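PDB 3A2Q: 6-aminohexanoate-cyclic-dimer hydrolase from Arthrobacter sp., which hydrolyses the cyclic dimer of 6-aminohexanoate, a by-product of nylon-6 manufacture, opening one of its amide bonds to give the linear dimer. Local coordinates for residues A[52-57]-A[112-116]; A[138-142]-A[479-483]; A[190-196]-A[236-241]; A[216-220]-A[467-471]; A[433-437]-A[458-464]. The protein carries 1 engineered substitution. All coordinates share one frame; numbering follows the deposited sequence.

Contact 1 of 5, residues A[52-57]-A[112-116]; sequences KARRES and FVLLG
With CG of E56 anti to its own carbonyl carbon (chi1 -51°) and the chain extended beyond, the carboxylate is carried from helix 50-59 to the backbone of L114. There OE1 of E56 accepts a hydrogen bond from the backbone N of L114 at 2.8 Å, met nearly end-on to the C-O bond and close to straight. The same oxygen takes a second hydrogen bond, from a water that also donates to the carbonyl O of F112, so one carboxylate oxygen holds the backbone at L114 directly and at F112 through the water. The rest is packing. CB of A53 sits 3.3 Å from the carbonyl O of L114, where a larger side chain would probably not fit; its methyl also meets CD1 of L115 at 4.1 Å. CG1 of V113 rests 3.7 Å from CA of S57, while the K52 and L114 side chains cross, CD to CD2 4.1 Å, and the lysine's ammonium group goes on to a salt bridge with D81. Strand 113-118 also hydrogen-bonds to strand 68-72, which ends in K72, a probable charge-relay residue. Helix 52-57 and strand 113-116 run nearly antiparallel, their axes 6.8 Å apart at closest, the helix lying alongside the strand, against the backbone of L114, near one margin of the mixed sheet of this amidase-family enzyme.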
# COMPACT_ATOMS: atom_id res chain seq x y z
N LYS A 52 -13.97 9.20 -18.35
CA LYS A 52 -12.88 10.12 -18.05
C LYS A 52 -11.60 9.55 -18.63
O LYS A 52 -10.81 10.27 -19.23
CB LYS A 52 -12.71 10.31 -16.54
CG LYS A 52 -11.43 11.06 -16.17
CD LYS A 52 -11.32 11.37 -14.69
CE LYS A 52 -12.27 12.48 -14.28
NZ LYS A 52 -12.02 12.93 -12.88
N ALA A 53 -11.41 8.25 -18.46
CA ALA A 53 -10.22 7.59 -18.98
C ALA A 53 -10.14 7.80 -20.48
O ALA A 53 -9.05 7.95 -21.04
CB ALA A 53 -10.26 6.10 -18.65
N ARG A 54 -11.29 7.81 -21.13
CA ARG A 54 -11.35 7.98 -22.58
C ARG A 54 -11.05 9.41 -23.00
O ARG A 54 -10.45 9.63 -24.06
CB ARG A 54 -12.71 7.54 -23.11
CG ARG A 54 -12.84 6.03 -23.22
CD ARG A 54 -14.29 5.59 -23.35
NE ARG A 54 -14.40 4.15 -23.56
CZ ARG A 54 -15.44 3.42 -23.17
NH1 ARG A 54 -16.46 3.99 -22.55
NH2 ARG A 54 -15.45 2.11 -23.41
N ARG A 55 -11.46 10.39 -22.19
CA ARG A 55 -11.21 11.79 -22.50
C ARG A 55 -9.73 12.11 -22.29
O ARG A 55 -9.10 12.76 -23.12
CB ARG A 55 -12.02 12.71 -21.59
CG ARG A 55 -13.48 12.34 -21.40
CD ARG A 55 -14.08 13.21 -20.31
NE ARG A 55 -15.36 12.71 -19.82
CZ ARG A 55 -15.99 13.21 -18.75
NH1 ARG A 55 -15.45 14.21 -18.07
NH2 ARG A 55 -17.15 12.70 -18.37
N GLU A 56 -9.19 11.65 -21.17
CA GLU A 56 -7.79 11.91 -20.84
C GLU A 56 -6.84 11.23 -21.82
O GLU A 56 -5.77 11.76 -22.11
CB GLU A 56 -7.47 11.43 -19.41
CG GLU A 56 -8.43 11.94 -18.35
CD GLU A 56 -7.99 11.59 -16.94
OE1 GLU A 56 -7.33 10.54 -16.76
OE2 GLU A 56 -8.30 12.37 -16.02
N SER A 57 -7.24 10.07 -22.33
CA SER A 57 -6.39 9.35 -23.27
C SER A 57 -6.11 10.15 -24.54
O SER A 57 -4.99 10.13 -25.06
CB SER A 57 -7.03 8.01 -23.65
OG SER A 57 -6.20 7.31 -24.56
N PHE A 112 -0.62 9.32 -17.71
CA PHE A 112 -1.47 8.23 -17.21
C PHE A 112 -2.94 8.63 -17.33
O PHE A 112 -3.26 9.81 -17.27
CB PHE A 112 -1.14 7.93 -15.74
CG PHE A 112 0.16 7.20 -15.53
CD1 PHE A 112 0.26 5.84 -15.82
CD2 PHE A 112 1.28 7.86 -15.04
CE1 PHE A 112 1.46 5.15 -15.62
CE2 PHE A 112 2.48 7.18 -14.83
CZ PHE A 112 2.57 5.83 -15.12
N VAL A 113 -3.82 7.65 -17.50
CA VAL A 113 -5.25 7.94 -17.59
C VAL A 113 -5.98 7.28 -16.42
O VAL A 113 -5.79 6.09 -16.16
CB VAL A 113 -5.86 7.46 -18.95
CG1 VAL A 113 -5.03 8.01 -20.11
CG2 VAL A 113 -5.94 5.95 -19.02
N LEU A 114 -6.79 8.05 -15.70
CA LEU A 114 -7.52 7.53 -14.56
C LEU A 114 -8.64 6.59 -15.00
O LEU A 114 -9.68 7.03 -15.49
CB LEU A 114 -8.11 8.68 -13.73
CG LEU A 114 -8.84 8.27 -12.46
CD1 LEU A 114 -7.94 7.35 -11.63
CD2 LEU A 114 -9.22 9.51 -11.66
N LEU A 115 -8.41 5.29 -14.82
CA LEU A 115 -9.37 4.27 -15.22
C LEU A 115 -10.50 4.03 -14.23
O LEU A 115 -11.59 3.61 -14.61
CB LEU A 115 -8.63 2.94 -15.46
CG LEU A 115 -9.44 1.80 -16.08
CD1 LEU A 115 -9.91 2.21 -17.47
CD2 LEU A 115 -8.57 0.55 -16.16
N GLY A 116 -10.24 4.29 -12.95
CA GLY A 116 -11.27 4.08 -11.94
C GLY A 116 -10.72 4.02 -10.53
O GLY A 116 -9.53 4.22 -10.31
O HOH W 1 -4.90 10.67 -15.50

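Contact 2 of 5, residues A[138-142]-A[479-483]; sequences RNPWN and RRPQL
The indole of W141 lies flat on P481, with CB of the proline almost straight above the five-membered ring, 3.6 Å from its centroid and 8° off the ring normal: a CH-pi contact over the face. The proline ring crosses the indole at a slant, so its CD comes to 3.7 Å from CZ2 of W141 while the chain leading into it continues over the six-membered ring, where the carbonyl O of R480 is 3.5 Å from CZ3. Although the bond from CA to CB of W141 points away from 479-483, CG set anti to the carbonyl carbon (chi1 -62°) lets the indole swing back over the proline. Its NE1 donates to the carbonyl O of C182. The backbone that presents the ring is a type I beta turn from N139 to N142, combined with an Asx turn in which OD1 of N139 accepts from the backbone N of W141 at 2.9 Å. Were W141 an alanine, P481 would probably lose the surface it rests on and the carbonyl of C182 its indole donor. Beside this CH-pi contact P140 meets the C-terminal chain with CB, 3.9 Å from CB of P481 and 3.8 Å from CD2 of L483, and the leucine in turn packs on V38, E41 and I42 of helix 24-42. The carbonyl O of P140 receives a weak hydrogen bond from the backbone N of L483 at 3.3 Å, while R480 makes a cation-pi contact with W7.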
# COMPACT_ATOMS: atom_id res chain seq x y z
N ARG A 138 -11.98 -10.03 -3.71
CA ARG A 138 -11.43 -11.37 -3.65
C ARG A 138 -10.09 -11.51 -4.36
O ARG A 138 -9.79 -10.79 -5.31
CB ARG A 138 -12.45 -12.36 -4.23
CG ARG A 138 -13.76 -12.37 -3.44
CD ARG A 138 -14.83 -13.24 -4.09
NE ARG A 138 -16.02 -13.36 -3.25
CZ ARG A 138 -16.13 -14.18 -2.21
NH1 ARG A 138 -15.13 -14.97 -1.87
NH2 ARG A 138 -17.26 -14.20 -1.50
N ASN A 139 -9.30 -12.47 -3.89
CA ASN A 139 -7.97 -12.71 -4.43
C ASN A 139 -7.95 -13.43 -5.77
O ASN A 139 -8.49 -14.53 -5.91
CB ASN A 139 -7.14 -13.50 -3.42
CG ASN A 139 -5.65 -13.33 -3.61
OD1 ASN A 139 -5.14 -13.53 -4.71
ND2 ASN A 139 -4.95 -12.96 -2.55
N PRO A 140 -7.33 -12.82 -6.79
CA PRO A 140 -7.23 -13.40 -8.13
C PRO A 140 -6.54 -14.77 -8.12
O PRO A 140 -6.77 -15.60 -9.01
CB PRO A 140 -6.43 -12.36 -8.91
CG PRO A 140 -6.73 -11.08 -8.19
CD PRO A 140 -6.72 -11.48 -6.75
N TRP A 141 -5.70 -15.01 -7.12
CA TRP A 141 -4.99 -16.27 -7.01
C TRP A 141 -5.87 -17.36 -6.41
O TRP A 141 -5.65 -18.54 -6.63
CB TRP A 141 -3.71 -16.11 -6.17
CG TRP A 141 -2.72 -15.15 -6.75
CD1 TRP A 141 -2.75 -13.79 -6.68
CD2 TRP A 141 -1.57 -15.48 -7.55
NE1 TRP A 141 -1.70 -13.24 -7.37
CE2 TRP A 141 -0.95 -14.26 -7.92
CE3 TRP A 141 -1.00 -16.68 -7.98
CZ2 TRP A 141 0.20 -14.21 -8.71
CZ3 TRP A 141 0.15 -16.63 -8.77
CH2 TRP A 141 0.74 -15.40 -9.12
N ASN A 142 -6.87 -16.94 -5.63
CA ASN A 142 -7.81 -17.85 -4.97
C ASN A 142 -8.99 -17.01 -4.49
O ASN A 142 -8.90 -16.33 -3.47
CB ASN A 142 -7.14 -18.53 -3.78
CG ASN A 142 -7.96 -19.66 -3.22
OD1 ASN A 142 -9.18 -19.54 -3.09
ND2 ASN A 142 -7.30 -20.76 -2.87
N ARG A 479 4.96 -16.08 -13.23
CA ARG A 479 3.79 -16.54 -12.48
C ARG A 479 2.57 -15.64 -12.66
O ARG A 479 2.67 -14.41 -12.65
CB ARG A 479 4.15 -16.65 -10.99
CG ARG A 479 5.31 -17.60 -10.69
CD ARG A 479 5.41 -17.92 -9.20
NE ARG A 479 5.79 -16.77 -8.38
CZ ARG A 479 7.04 -16.36 -8.19
NH1 ARG A 479 8.06 -17.01 -8.74
NH2 ARG A 479 7.28 -15.29 -7.44
N ARG A 480 1.40 -16.27 -12.82
CA ARG A 480 0.15 -15.54 -13.00
C ARG A 480 -0.97 -16.19 -12.20
O ARG A 480 -1.01 -17.41 -12.03
CB ARG A 480 -0.26 -15.52 -14.48
CG ARG A 480 0.77 -14.91 -15.41
CD ARG A 480 0.21 -14.73 -16.80
NE ARG A 480 1.24 -14.30 -17.74
CZ ARG A 480 0.99 -13.86 -18.97
NH1 ARG A 480 -0.25 -13.79 -19.41
NH2 ARG A 480 2.00 -13.49 -19.75
N PRO A 481 -1.92 -15.38 -11.69
CA PRO A 481 -3.02 -15.95 -10.91
C PRO A 481 -3.92 -16.80 -11.82
O PRO A 481 -4.01 -16.54 -13.02
CB PRO A 481 -3.73 -14.72 -10.36
CG PRO A 481 -3.43 -13.65 -11.37
CD PRO A 481 -1.98 -13.91 -11.72
N GLN A 482 -4.56 -17.81 -11.25
CA GLN A 482 -5.44 -18.70 -12.02
C GLN A 482 -6.58 -17.95 -12.69
O GLN A 482 -7.12 -18.41 -13.70
CB GLN A 482 -6.01 -19.80 -11.12
CG GLN A 482 -4.95 -20.69 -10.48
CD GLN A 482 -4.08 -21.41 -11.49
OE1 GLN A 482 -3.05 -21.98 -11.14
NE2 GLN A 482 -4.50 -21.40 -12.76
N LEU A 483 -6.96 -16.81 -12.12
CA LEU A 483 -8.03 -16.01 -12.67
C LEU A 483 -7.72 -15.70 -14.13
O LEU A 483 -8.62 -15.57 -14.96
CB LEU A 483 -8.17 -14.70 -11.89
CG LEU A 483 -9.29 -13.75 -12.29
CD1 LEU A 483 -10.64 -14.42 -12.08
CD2 LEU A 483 -9.19 -12.48 -11.48

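Contact 3 of 5, residues A[190-196]-A[236-241]; sequences TRGRISP and DTFCAP
G192 and C239 bring the two loops together where packing is tightest, their CA atoms only 3.9 Å apart. Here a type II beta turn from T190 to R193 presses its glycine on the neighbouring backbone: a CB at this position would run into the N of C239 and the C of F238, so the close fit depends on having no side chain. CB of A240 packs against the turn, touching CG2 of T190 at 3.6 Å and lying 3.5 Å over the face of the R193 guanidinium. That guanidinium, brought round by bends at chi2 and chi3 (69° and 65°), gives NH1 to the carbonyl O of P241 at 2.8 Å, near its own plane, with a weaker bond from NH2. Replacing R193 by a leucine would probably cost the carbonyl of P241 its arginine donors and E460 its salt-bridge partner. R191 lays CD over one face of F238 in a CH-pi contact, 3.5 Å from CD1, while its NE bonds to the carbonyl O of G208. Toward the solvent the contact thins at C239, whose CB points away, and at P241. At the other end OG of S195 donates to the syn lone pair of OD1 of D236 at 2.7 Å. Two loops without regular structure are thus joined by directional bonds at their ends and by close fit between, an arrangement in which the arginine's charge is probably balanced by E460.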
# COMPACT_ATOMS: atom_id res chain seq x y z
N THR A 190 9.70 6.64 1.70
CA THR A 190 10.12 7.37 2.89
C THR A 190 9.01 8.35 3.24
O THR A 190 8.35 8.89 2.35
CB THR A 190 11.39 8.18 2.60
OG1 THR A 190 12.46 7.27 2.30
CG2 THR A 190 11.76 9.05 3.80
N ARG A 191 8.79 8.58 4.53
CA ARG A 191 7.77 9.53 4.96
C ARG A 191 8.07 10.88 4.30
O ARG A 191 9.21 11.33 4.29
CB ARG A 191 7.81 9.67 6.49
CG ARG A 191 6.96 10.80 7.06
CD ARG A 191 7.12 10.87 8.57
NE ARG A 191 6.53 9.70 9.23
CZ ARG A 191 7.04 9.09 10.29
NH1 ARG A 191 8.18 9.51 10.83
NH2 ARG A 191 6.41 8.04 10.81
N GLY A 192 7.04 11.51 3.75
CA GLY A 192 7.22 12.81 3.12
C GLY A 192 7.70 12.76 1.68
O GLY A 192 8.05 13.80 1.11
N ARG A 193 7.74 11.57 1.08
CA ARG A 193 8.18 11.45 -0.31
C ARG A 193 7.05 11.84 -1.26
O ARG A 193 7.26 12.62 -2.19
CB ARG A 193 8.61 10.00 -0.61
CG ARG A 193 9.09 9.77 -2.04
CD ARG A 193 10.43 10.47 -2.31
NE ARG A 193 11.51 9.90 -1.51
CZ ARG A 193 12.67 10.51 -1.27
NH1 ARG A 193 12.90 11.72 -1.77
NH2 ARG A 193 13.59 9.92 -0.51
N ILE A 194 5.86 11.29 -1.02
CA ILE A 194 4.70 11.55 -1.87
C ILE A 194 3.64 12.38 -1.16
O ILE A 194 3.18 12.00 -0.09
CB ILE A 194 4.04 10.23 -2.33
CG1 ILE A 194 5.07 9.34 -3.02
CG2 ILE A 194 2.86 10.54 -3.25
CD1 ILE A 194 4.51 8.02 -3.55
N SER A 195 3.25 13.49 -1.76
CA SER A 195 2.25 14.35 -1.15
C SER A 195 0.83 13.79 -1.21
O SER A 195 0.39 13.32 -2.26
CB SER A 195 2.24 15.73 -1.82
OG SER A 195 1.21 16.52 -1.27
N PRO A 196 0.11 13.84 -0.08
CA PRO A 196 -1.27 13.35 0.02
C PRO A 196 -2.22 14.56 -0.03
O PRO A 196 -3.43 14.42 0.16
CB PRO A 196 -1.30 12.70 1.39
CG PRO A 196 -0.47 13.67 2.19
CD PRO A 196 0.69 14.01 1.26
N ASP A 236 2.58 20.32 2.79
CA ASP A 236 3.05 18.99 3.18
C ASP A 236 3.75 19.08 4.53
O ASP A 236 4.66 19.89 4.71
CB ASP A 236 4.02 18.41 2.16
CG ASP A 236 3.32 17.88 0.93
OD1 ASP A 236 2.08 17.76 0.95
OD2 ASP A 236 4.02 17.58 -0.06
N THR A 237 3.34 18.24 5.46
CA THR A 237 3.93 18.25 6.79
C THR A 237 5.33 17.67 6.80
O THR A 237 6.26 18.24 7.38
CB THR A 237 3.09 17.44 7.78
OG1 THR A 237 1.78 18.01 7.87
CG2 THR A 237 3.74 17.43 9.15
N PHE A 238 5.48 16.53 6.15
CA PHE A 238 6.74 15.83 6.13
C PHE A 238 7.46 15.98 4.79
O PHE A 238 6.86 16.31 3.78
CB PHE A 238 6.48 14.36 6.47
CG PHE A 238 5.75 14.18 7.77
CD1 PHE A 238 6.43 14.29 8.98
CD2 PHE A 238 4.38 13.98 7.79
CE1 PHE A 238 5.74 14.21 10.19
CE2 PHE A 238 3.68 13.90 8.99
CZ PHE A 238 4.37 14.01 10.19
N CYS A 239 8.77 15.74 4.81
CA CYS A 239 9.57 15.84 3.61
C CYS A 239 10.68 14.79 3.69
O CYS A 239 11.13 14.43 4.78
CB CYS A 239 10.17 17.25 3.51
SG CYS A 239 10.80 17.69 1.89
N ALA A 240 11.09 14.28 2.54
CA ALA A 240 12.14 13.26 2.51
C ALA A 240 13.39 13.83 1.85
O ALA A 240 13.32 14.80 1.10
CB ALA A 240 11.65 12.04 1.74
N PRO A 241 14.57 13.24 2.14
CA PRO A 241 15.85 13.67 1.57
C PRO A 241 15.79 13.57 0.05
O PRO A 241 15.22 12.63 -0.49
CB PRO A 241 16.85 12.69 2.18
CG PRO A 241 16.21 12.31 3.49
CD PRO A 241 14.76 12.16 3.12

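Contact 4 of 5, residues A[216-220]-A[467-471]; sequences ARSVR and AAQLE
Hydrogen bonding across the contact centres on E471, whose OE2 accepts from the backbone N of V219 at 3.0 Å. The bond is fairly straight at 162°, and the N-H arrives on the syn side of the oxygen but 34° out of the carboxylate plane. E471 reaches this amide with its side chain fully stretched, CG anti to the backbone N (chi1 -180°) and CD continuing the zigzag.

Water-mediated bonds extend the hold in two directions. One water donates both to OE2 of E471, at 2.7 Å, and to the carbonyl O of R217. Another accepts from the backbone N of R220 and donates to OE1 of E471 at 2.6 Å, so both carboxylate oxygens serve the opening of helix 219-229, and backbone groups of R217, V219 and R220 are tied to a single side chain.

Apolar contact is carried by V219. Its CG2 lies 3.9 Å from CB of A467, and the same methyl is 3.7 Å from CD of E471, the valine and glutamate lying alongside and pointing opposite ways. CG1 approaches the backbone N of A468 more loosely, at 4.1 Å.

The negative carboxylate of E471 sits beside the amino-terminal end of a helix, where the N-H groups of the helix start would probably stabilise its charge. The arrangement is that of a helix N-cap with added help: S218 caps helix 219-229, its OG bonded to the backbone N of D221 and also to D9, and E471 from helix 460-473 accepts the first N-H, at V219.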
# COMPACT_ATOMS: atom_id res chain seq x y z
N ALA A 216 2.90 -1.99 -8.56
CA ALA A 216 3.36 -2.31 -9.91
C ALA A 216 3.83 -3.77 -9.96
O ALA A 216 3.86 -4.45 -8.95
CB ALA A 216 4.51 -1.37 -10.32
N ARG A 217 4.19 -4.24 -11.15
CA ARG A 217 4.67 -5.61 -11.28
C ARG A 217 6.17 -5.66 -11.61
O ARG A 217 6.76 -6.74 -11.73
CB ARG A 217 3.87 -6.38 -12.34
CG ARG A 217 2.42 -6.64 -11.94
CD ARG A 217 1.77 -7.67 -12.85
NE ARG A 217 1.79 -7.24 -14.25
CZ ARG A 217 0.92 -6.40 -14.79
NH1 ARG A 217 -0.07 -5.89 -14.07
NH2 ARG A 217 1.05 -6.06 -16.06
N SER A 218 6.79 -4.49 -11.74
CA SER A 218 8.23 -4.43 -12.02
C SER A 218 8.87 -3.34 -11.17
O SER A 218 8.22 -2.37 -10.80
CB SER A 218 8.49 -4.14 -13.50
OG SER A 218 8.12 -2.82 -13.83
N VAL A 219 10.15 -3.51 -10.87
CA VAL A 219 10.85 -2.52 -10.06
C VAL A 219 11.05 -1.22 -10.84
O VAL A 219 11.04 -0.13 -10.26
CB VAL A 219 12.20 -3.07 -9.57
CG1 VAL A 219 12.93 -2.01 -8.74
CG2 VAL A 219 11.98 -4.32 -8.73
N ARG A 220 11.21 -1.32 -12.16
CA ARG A 220 11.42 -0.11 -12.94
C ARG A 220 10.16 0.75 -12.95
O ARG A 220 10.24 1.98 -12.99
CB ARG A 220 11.87 -0.45 -14.36
CG ARG A 220 10.83 -1.12 -15.24
CD ARG A 220 11.42 -1.41 -16.62
NE ARG A 220 10.43 -1.91 -17.57
CZ ARG A 220 10.69 -2.17 -18.85
NH1 ARG A 220 11.91 -1.99 -19.33
NH2 ARG A 220 9.73 -2.61 -19.65
N ALA A 467 16.37 -4.17 -5.06
CA ALA A 467 15.14 -4.80 -5.47
C ALA A 467 15.33 -5.27 -6.91
O ALA A 467 14.87 -6.34 -7.30
CB ALA A 467 13.98 -3.82 -5.38
N ALA A 468 16.01 -4.46 -7.71
CA ALA A 468 16.26 -4.80 -9.11
C ALA A 468 17.12 -6.06 -9.20
O ALA A 468 16.91 -6.90 -10.07
CB ALA A 468 16.94 -3.64 -9.83
N GLN A 469 18.10 -6.19 -8.30
CA GLN A 469 18.97 -7.36 -8.30
C GLN A 469 18.18 -8.62 -7.96
O GLN A 469 18.39 -9.68 -8.55
CB GLN A 469 20.10 -7.19 -7.28
CG GLN A 469 20.92 -5.92 -7.45
CD GLN A 469 22.11 -5.86 -6.52
OE1 GLN A 469 22.04 -6.32 -5.38
NE2 GLN A 469 23.20 -5.28 -6.99
N LEU A 470 17.26 -8.52 -7.00
CA LEU A 470 16.45 -9.66 -6.61
C LEU A 470 15.46 -10.04 -7.70
O LEU A 470 15.13 -11.21 -7.88
CB LEU A 470 15.70 -9.37 -5.31
CG LEU A 470 16.55 -9.49 -4.04
CD1 LEU A 470 15.74 -9.03 -2.83
CD2 LEU A 470 17.02 -10.93 -3.88
N GLU A 471 14.99 -9.03 -8.43
CA GLU A 471 14.06 -9.24 -9.53
C GLU A 471 14.76 -10.06 -10.61
O GLU A 471 14.13 -10.86 -11.31
CB GLU A 471 13.63 -7.88 -10.08
CG GLU A 471 12.66 -7.92 -11.24
CD GLU A 471 12.28 -6.52 -11.69
OE1 GLU A 471 13.20 -5.73 -11.97
OE2 GLU A 471 11.07 -6.22 -11.77
O HOH W 2 9.19 -7.96 -12.70
O HOH W 3 12.44 -3.68 -13.45

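Contact 5 of 5, residues A[433-437]-A[458-464]; sequences QPAIS and GREDLLL
P434 lays its ring against the side chain of E460, CB of the proline 3.7 Å from CD of the glutamate and 3.8 Å from its CG, the two crossing at an angle. The glutamate owes this position to a bend at chi2 (93°), which folds the carboxylate back along the proline instead of letting it run outward; its oxygens are held by OG1 of T190 and by a salt bridge to R193. The methylene and carboxyl carbons thus pack on the proline while the charge is satisfied from the 190-196 loop. CD of P434 comes to 3.9 Å from the backbone N of G458.

Further along, L463 takes over. CG stands anti to the backbone N (chi1 -175°), directing the two methyls at the strand: CD1 meets CG2 of I436 at 3.8 Å, and CD2 lies 3.9 Å from the carbonyl O of P434. I436 also reaches CD1 toward CD2 of L464, a looser touch at 4.4 Å. No hydrogen bond spans the two segments, so the interface rests on shape and apolar surface. At the start of the helix R459, its N-cap residue, forms a salt bridge to D461, NE to OD1 and NH2 to OD2, the latter at 2.8 Å.

Strand 435-437 and helix 460-464 run nearly parallel, 23° between their directions and 9.5 Å between axes at closest approach. Helix 460-473 follows strand 448-455, the antiparallel neighbour of 435-442, and packs along this pair; L463 touches I453 as well, while L464 meets V219, I222, A223 and L226 of helix 219-229.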
# COMPACT_ATOMS: atom_id res chain seq x y z
N GLN A 433 10.80 4.80 7.35
CA GLN A 433 11.77 4.29 6.38
C GLN A 433 11.12 3.67 5.16
O GLN A 433 10.03 3.10 5.24
CB GLN A 433 12.67 3.25 7.04
CG GLN A 433 13.56 3.83 8.11
CD GLN A 433 14.09 2.76 9.03
OE1 GLN A 433 13.33 2.13 9.77
NE2 GLN A 433 15.39 2.53 8.99
N PRO A 434 11.78 3.77 4.00
CA PRO A 434 11.23 3.21 2.76
C PRO A 434 11.26 1.68 2.87
O PRO A 434 12.26 1.09 3.30
CB PRO A 434 12.17 3.75 1.69
CG PRO A 434 13.49 3.83 2.42
CD PRO A 434 13.11 4.38 3.77
N ALA A 435 10.16 1.04 2.50
CA ALA A 435 10.06 -0.41 2.59
C ALA A 435 9.27 -0.93 1.42
O ALA A 435 8.17 -0.44 1.13
CB ALA A 435 9.38 -0.80 3.90
N ILE A 436 9.81 -1.95 0.76
CA ILE A 436 9.14 -2.50 -0.41
C ILE A 436 8.88 -3.99 -0.27
O ILE A 436 9.67 -4.72 0.33
CB ILE A 436 10.01 -2.23 -1.68
CG1 ILE A 436 9.22 -2.54 -2.95
CG2 ILE A 436 11.28 -3.08 -1.63
CD1 ILE A 436 9.91 -2.04 -4.21
N SER A 437 7.74 -4.44 -0.79
CA SER A 437 7.41 -5.86 -0.76
C SER A 437 7.57 -6.36 -2.19
O SER A 437 7.00 -5.79 -3.12
CB SER A 437 5.96 -6.08 -0.32
OG SER A 437 5.67 -7.47 -0.27
N GLY A 458 14.97 7.77 3.55
CA GLY A 458 15.30 8.46 2.31
C GLY A 458 16.13 7.73 1.27
O GLY A 458 16.41 8.29 0.21
N ARG A 459 16.50 6.48 1.53
CA ARG A 459 17.32 5.74 0.58
C ARG A 459 16.60 4.80 -0.40
O ARG A 459 16.99 3.64 -0.55
CB ARG A 459 18.40 4.96 1.33
CG ARG A 459 19.34 5.81 2.17
CD ARG A 459 19.91 6.96 1.36
NE ARG A 459 20.63 6.53 0.16
CZ ARG A 459 21.87 6.07 0.16
NH1 ARG A 459 22.56 5.97 1.29
NH2 ARG A 459 22.45 5.73 -0.99
N GLU A 460 15.58 5.31 -1.07
CA GLU A 460 14.86 4.51 -2.05
C GLU A 460 15.82 4.13 -3.18
O GLU A 460 15.65 3.11 -3.84
CB GLU A 460 13.68 5.29 -2.64
CG GLU A 460 12.44 5.29 -1.77
CD GLU A 460 12.37 6.48 -0.84
OE1 GLU A 460 13.40 6.82 -0.22
OE2 GLU A 460 11.28 7.07 -0.73
N ASP A 461 16.84 4.96 -3.39
CA ASP A 461 17.81 4.67 -4.45
C ASP A 461 18.47 3.31 -4.22
O ASP A 461 18.52 2.48 -5.13
CB ASP A 461 18.86 5.78 -4.55
CG ASP A 461 19.64 5.98 -3.27
OD1 ASP A 461 19.02 6.12 -2.19
OD2 ASP A 461 20.89 6.01 -3.33
N LEU A 462 18.96 3.07 -3.00
CA LEU A 462 19.60 1.79 -2.68
C LEU A 462 18.55 0.68 -2.69
O LEU A 462 18.80 -0.42 -3.19
CB LEU A 462 20.23 1.84 -1.29
CG LEU A 462 21.47 2.72 -1.07
CD1 LEU A 462 21.92 2.57 0.38
CD2 LEU A 462 22.58 2.29 -2.03
N LEU A 463 17.39 0.99 -2.13
CA LEU A 463 16.31 0.01 -2.07
C LEU A 463 15.91 -0.51 -3.45
O LEU A 463 15.82 -1.71 -3.66
CB LEU A 463 15.09 0.61 -1.37
CG LEU A 463 13.92 -0.33 -1.11
CD1 LEU A 463 14.35 -1.46 -0.18
CD2 LEU A 463 12.78 0.46 -0.50
N LEU A 464 15.69 0.40 -4.39
CA LEU A 464 15.28 0.01 -5.74
C LEU A 464 16.42 -0.69 -6.47
O LEU A 464 16.18 -1.52 -7.35
CB LEU A 464 14.83 1.23 -6.54
CG LEU A 464 13.57 1.93 -6.02
CD1 LEU A 464 13.31 3.20 -6.81
CD2 LEU A 464 12.39 0.98 -6.13

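Contacts 1 and 5 reach the same mixed sheet at separate places, their centres about 30 Å apart: contact 1 near one margin, on strand 113-118, and contact 5 on strand 435-442. Contacts 4 and 5 share helix 460-473, with centres about 12 Å apart, and V219 touches L464 between them. Contacts 3 and 5 also touch, their centres about 14 Å apart. Along the chain contact 1 closes first; contact 2 then spans from 138-142 to 479-483 and encloses the other three, of which contacts 3 and 4 interlock, while contact 5 falls within the span of contact 4. The C-terminal part of the amidase chain is thereby fastened back onto earlier loops and helices.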